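Side-chain contact in carboxymuconolactone decarboxylase-like domain-containing protein (Thermotoga maritima, PDB 1P8C), which is of undetermined function but belongs to the carboxymuconolactone decarboxylase family and may act as a peroxiredoxin-like oxidoreductase: residues C[53-56]-C[57-61]. Numbering follows the deposited sequence.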
ATOM      1  N   LEU C  53     -12.701   2.431 -18.825  1.00 33.87           N
ATOM      2  CA  LEU C  53     -11.616   1.490 -18.935  1.00 35.45           C
ATOM      3  C   LEU C  53     -11.670   0.426 -17.810  1.00 35.08           C
ATOM      4  O   LEU C  53     -11.326  -0.731 -18.028  1.00 32.86           O
ATOM      5  CB  LEU C  53     -10.318   2.280 -18.922  1.00 46.02           C
ATOM      6  CG  LEU C  53      -9.171   1.625 -19.677  1.00 51.30           C
ATOM      7  CD1 LEU C  53      -9.641   1.025 -21.015  1.00 49.96           C
ATOM      8  CD2 LEU C  53      -8.100   2.694 -19.881  1.00 54.61           C
ATOM      9  N   ASP C  54     -12.128   0.834 -16.626  1.00 33.28           N
ATOM     10  CA  ASP C  54     -12.257  -0.041 -15.458  1.00 35.43           C
ATOM     11  C   ASP C  54     -13.290  -1.144 -15.774  1.00 36.45           C
ATOM     12  O   ASP C  54     -13.237  -2.241 -15.244  1.00 35.80           O
ATOM     13  CB  ASP C  54     -12.695   0.797 -14.244  1.00 41.39           C
ATOM     14  CG  ASP C  54     -12.879  -0.035 -12.968  1.00 43.56           C
ATOM     15  OD1 ASP C  54     -12.061  -0.949 -12.709  1.00 41.18           O
ATOM     16  OD2 ASP C  54     -13.839   0.245 -12.212  1.00 47.79           O
ATOM     17  N   SER C  55     -14.234  -0.844 -16.647  1.00 37.57           N
ATOM     18  CA  SER C  55     -15.204  -1.850 -17.045  1.00 37.29           C
ATOM     19  C   SER C  55     -14.668  -2.676 -18.215  1.00 37.63           C
ATOM     20  O   SER C  55     -14.729  -3.909 -18.200  1.00 37.35           O
ATOM     21  CB  SER C  55     -16.506  -1.193 -17.458  1.00 46.46           C
ATOM     22  OG  SER C  55     -17.218  -2.115 -18.255  1.00 55.84           O
ATOM     23  N   ALA C  56     -14.118  -2.001 -19.229  1.00 33.64           N
ATOM     24  CA  ALA C  56     -13.596  -2.694 -20.410  1.00 30.08           C
ATOM     25  C   ALA C  56     -12.553  -3.775 -20.167  1.00 32.70           C
ATOM     26  O   ALA C  56     -12.488  -4.786 -20.885  1.00 30.46           O
ATOM     27  CB  ALA C  56     -13.017  -1.663 -21.379  1.00 35.96           C
ATOM     28  N   VAL C  57     -11.693  -3.559 -19.181  1.00 31.58           N
ATOM     29  CA  VAL C  57     -10.628  -4.511 -18.924  1.00 32.26           C
ATOM     30  C   VAL C  57     -11.105  -5.906 -18.457  1.00 34.07           C
ATOM     31  O   VAL C  57     -10.366  -6.918 -18.537  1.00 31.61           O
ATOM     32  CB  VAL C  57      -9.612  -3.853 -17.934  1.00 47.84           C
ATOM     33  CG1 VAL C  57     -10.223  -3.681 -16.544  1.00 45.90           C
ATOM     34  CG2 VAL C  57      -8.343  -4.642 -17.903  1.00 51.76           C
ATOM     35  N   TYR C  58     -12.351  -5.960 -17.992  1.00 36.56           N
ATOM     36  CA  TYR C  58     -12.940  -7.201 -17.519  1.00 40.67           C
ATOM     37  C   TYR C  58     -13.700  -7.983 -18.587  1.00 44.25           C
ATOM     38  O   TYR C  58     -14.116  -9.115 -18.347  1.00 43.73           O
ATOM     39  CB  TYR C  58     -13.855  -6.903 -16.329  1.00 36.38           C
ATOM     40  CG  TYR C  58     -13.056  -6.487 -15.115  1.00 33.03           C
ATOM     41  CD1 TYR C  58     -12.294  -7.420 -14.410  1.00 35.44           C
ATOM     42  CD2 TYR C  58     -12.988  -5.146 -14.727  1.00 31.24           C
ATOM     43  CE1 TYR C  58     -11.464  -7.020 -13.329  1.00 33.28           C
ATOM     44  CE2 TYR C  58     -12.189  -4.746 -13.681  1.00 31.49           C
ATOM     45  CZ  TYR C  58     -11.431  -5.680 -12.981  1.00 33.83           C
ATOM     46  OH  TYR C  58     -10.682  -5.267 -11.919  1.00 34.80           O
ATOM     47  N   ARG C  59     -13.862  -7.381 -19.766  1.00 41.99           N
ATOM     48  CA  ARG C  59     -14.572  -8.026 -20.858  1.00 45.59           C
ATOM     49  C   ARG C  59     -13.860  -9.259 -21.429  1.00 43.45           C
ATOM     50  O   ARG C  59     -12.658  -9.454 -21.242  1.00 43.38           O
ATOM     51  CB  ARG C  59     -14.854  -7.003 -21.962  1.00 86.04           C
ATOM     52  CG  ARG C  59     -15.881  -5.956 -21.569  1.00 96.38           C
ATOM     53  CD  ARG C  59     -16.003  -4.899 -22.644  1.00107.97           C
ATOM     54  NE  ARG C  59     -17.020  -3.902 -22.327  1.00118.56           N
ATOM     55  CZ  ARG C  59     -17.270  -2.826 -23.069  1.00122.56           C
ATOM     56  NH1 ARG C  59     -16.571  -2.602 -24.176  1.00125.63           N
ATOM     57  NH2 ARG C  59     -18.221  -1.975 -22.707  1.00124.91           N
ATOM     58  N   PRO C  60     -14.612 -10.119 -22.125  1.00 41.66           N
ATOM     59  CA  PRO C  60     -14.139 -11.360 -22.752  1.00 41.47           C
ATOM     60  C   PRO C  60     -12.943 -11.234 -23.720  1.00 42.88           C
ATOM     61  O   PRO C  60     -12.890 -10.330 -24.567  1.00 43.43           O
ATOM     62  CB  PRO C  60     -15.382 -11.867 -23.489  1.00 46.96           C
ATOM     63  CG  PRO C  60     -16.531 -11.251 -22.749  1.00 44.98           C
ATOM     64  CD  PRO C  60     -16.048  -9.898 -22.386  1.00 44.04           C
ATOM     65  N   GLY C  61     -12.018 -12.184 -23.624  1.00 41.84           N
ATOM     66  CA  GLY C  61     -10.853 -12.199 -24.499  1.00 43.25           C
ATOM     67  C   GLY C  61     -10.327 -13.613 -24.459  1.00 43.31           C
ATOM     68  O   GLY C  61     -11.121 -14.539 -24.317  1.00 43.33           O
TER
HETATM   69  O   HOH W   1     -11.607  -3.024 -11.202  1.00 40.70           O
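Tyr58 lays one edge of its ring along the last turn of helix 45-56, where CD2 lies 3.0 Å from the backbone O of Asp54, in the plane of the ring. The stretch is a helix C-terminus running into a type I beta turn from Ala56 to Arg59. Val57 N still gives a helical bond to Leu53 O (3.1 Å). Then the pattern tightens: Tyr58 N hydrogen-bonds to Ser55 O and Arg59 N to Ala56 O, three residues back instead of four. With CG beside the backbone N (chi1 -70°), the CD2-CE2 edge of the Tyr58 ring comes back to Asp54. The carboxylate and ring planes stand 78° apart. A bridging water donates to Asp54 OD1 at 2.6 Å and lies 2.5 Å from Tyr58 OH. A phenylalanine in place of Tyr58 would probably leave this water without its hydroxyl partner. Asp54 OD1 is also hydrogen-bonded to Ser115 OG of a fourth subunit, and the Tyr58 ring meets His88 of its own chain. Val112 of a second subunit packs on Tyr58, so the turn lies at a subunit interface. Arg59 is poorly ordered; as modelled it runs extended from CG to NE, with Ala56 CA over one face of its guanidinium.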